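Local coordinates for protein CalS10 (Micromonospora echinospora, PDB 6UK5) that methylates an amino pentose, with S-adenosylmethionine as methyl donor, in the biosynthesis of calicheamicin, at the interface of chains A and B. Sequence-based numbering; all coordinates share one arbitrary frame. Chains: chain A/B, CalS10.

The interface of chains A and B. Residues chain A 167, 182-184, 195; chain B 200-202, 205-206.
B:Ile206 pushes its side chain against the beta-sheet of chain A, where A:Val182, A:Arg184 and A:Glu195 receive it. Its CB lies 3.9 Å from the carboxylate oxygen OE2 of A:Glu195. The branch methyl CG2 packs on CG1 of A:Val182, while CG1, beside the backbone N (chi1 -56°), borders CB of A:Arg184. At the tip, CD1 comes to 3.6 Å from the carbonyl O of A:Val182 and equally near that of A:Glu195, so it settles over the backbone of two strands. A long, branched aliphatic chain suits this place, burying more surface than any other residue of the patch. A:Glu195 has a stem long enough to meet it tip to tip, carboxyl carbon CD against CD1.

A:Arg184 suits its place by packing an aliphatic stem before its polar tip reaches a carbonyl. The extended chain rests CD 3.6 Å from CA of B:Gly205, whose backbone (phi 155°) glycine adopts easily. NE then donates to the main-chain O of B:Asp202 at 3.1 Å, in the guanidinium plane and nearly in line with the C=O, though bent at the hydrogen (137°). B:Asp202, a short acid, can turn back: OD2 accepts from B:Gly205 N at 3.2 Å, which should steady the connection between the strands.

Short branched valines suit positions directly on backbone. A:Val182 CG1 lies 3.7 Å from B:Gly201 CA; A:Val167 turns CG1 to B:Gly201 O and CG2 to B:Asp202 O, the latter at 3.5 Å.

The two-fold interface, perhaps a biological dimer, repeats this patch with chains exchanged. Here strands 165-174, 177-188 and 191-202 of chain A meet the end of chain B strand 191-202, the short connection after it and the start of strand 206-216.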
loop_
_atom_site.group_PDB
_atom_site.type_symbol
_atom_site.label_atom_id
_atom_site.label_comp_id
_atom_site.label_asym_id
_atom_site.label_seq_id
_atom_site.Cartn_x
_atom_site.Cartn_y
_atom_site.Cartn_z
ATOM N N VAL A 167 -6.947 12.529 -4.095
ATOM C CA VAL A 167 -6.792 11.143 -3.667
ATOM C C VAL A 167 -5.305 10.852 -3.622
ATOM O O VAL A 167 -4.613 10.934 -4.646
ATOM C CB VAL A 167 -7.517 10.153 -4.589
ATOM C CG1 VAL A 167 -7.015 8.732 -4.347
ATOM C CG2 VAL A 167 -9.011 10.212 -4.335
ATOM N N VAL A 182 -4.449 4.926 1.780
ATOM C CA VAL A 182 -5.196 5.627 0.746
ATOM C C VAL A 182 -5.915 6.776 1.434
ATOM O O VAL A 182 -6.603 6.567 2.440
ATOM C CB VAL A 182 -6.205 4.708 0.034
ATOM C CG1 VAL A 182 -7.012 5.498 -0.993
ATOM C CG2 VAL A 182 -5.500 3.527 -0.605
ATOM N N SER A 183 -5.756 7.981 0.902
ATOM C CA SER A 183 -6.359 9.161 1.497
ATOM C C SER A 183 -7.247 9.855 0.478
ATOM O O SER A 183 -7.095 9.687 -0.735
ATOM C CB SER A 183 -5.296 10.140 2.010
ATOM O OG SER A 183 -4.552 10.697 0.943
ATOM N N ARG A 184 -8.186 10.637 0.992
ATOM C CA ARG A 184 -9.071 11.422 0.145
ATOM C C ARG A 184 -9.482 12.670 0.905
ATOM O O ARG A 184 -10.015 12.579 2.014
ATOM C CB ARG A 184 -10.287 10.597 -0.255
ATOM C CG ARG A 184 -11.182 11.242 -1.273
ATOM C CD ARG A 184 -12.347 10.325 -1.539
ATOM N NE ARG A 184 -13.328 10.934 -2.425
ATOM C CZ ARG A 184 -14.353 11.653 -1.975
ATOM N NH1 ARG A 184 -14.482 11.869 -0.669
ATOM N NH2 ARG A 184 -15.233 12.179 -2.815
ATOM N N GLU A 195 -10.094 12.128 4.847
ATOM C CA GLU A 195 -10.405 10.727 5.100
ATOM C C GLU A 195 -9.164 9.893 4.804
ATOM O O GLU A 195 -8.686 9.878 3.664
ATOM C CB GLU A 195 -11.577 10.252 4.241
ATOM C CG GLU A 195 -12.113 8.883 4.653
ATOM C CD GLU A 195 -13.052 8.285 3.626
ATOM O OE1 GLU A 195 -13.560 9.042 2.773
ATOM O OE2 GLU A 195 -13.285 7.058 3.675
ATOM N N VAL B 200 -9.332 1.116 -2.414
ATOM C CA VAL B 200 -9.565 1.800 -3.678
ATOM C C VAL B 200 -10.048 3.207 -3.355
ATOM O O VAL B 200 -11.126 3.381 -2.772
ATOM C CB VAL B 200 -10.598 1.055 -4.539
ATOM C CG1 VAL B 200 -10.767 1.734 -5.891
ATOM C CG2 VAL B 200 -10.227 -0.415 -4.693
ATOM N N GLY B 201 -9.260 4.206 -3.740
ATOM C CA GLY B 201 -9.622 5.602 -3.574
ATOM C C GLY B 201 -9.797 6.272 -4.927
ATOM O O GLY B 201 -8.949 6.133 -5.811
ATOM N N ASP B 202 -10.908 6.987 -5.071
ATOM C CA ASP B 202 -11.241 7.667 -6.314
ATOM C C ASP B 202 -12.168 8.842 -6.000
ATOM O O ASP B 202 -12.310 9.253 -4.842
ATOM C CB ASP B 202 -11.861 6.688 -7.318
ATOM C CG ASP B 202 -13.056 5.933 -6.751
ATOM O OD1 ASP B 202 -13.282 4.784 -7.190
ATOM O OD2 ASP B 202 -13.744 6.466 -5.851
ATOM N N GLY B 205 -15.154 8.061 -3.463
ATOM C CA GLY B 205 -14.782 7.780 -2.093
ATOM C C GLY B 205 -13.713 6.706 -2.042
ATOM O O GLY B 205 -13.139 6.322 -3.059
ATOM N N ILE B 206 -13.461 6.235 -0.824
ATOM C CA ILE B 206 -12.508 5.161 -0.572
ATOM C C ILE B 206 -13.296 3.905 -0.229
ATOM O O ILE B 206 -14.072 3.889 0.735
ATOM C CB ILE B 206 -11.524 5.516 0.549
ATOM C CG1 ILE B 206 -10.796 6.821 0.231
ATOM C CG2 ILE B 206 -10.499 4.406 0.694
ATOM C CD1 ILE B 206 -9.946 7.342 1.372
#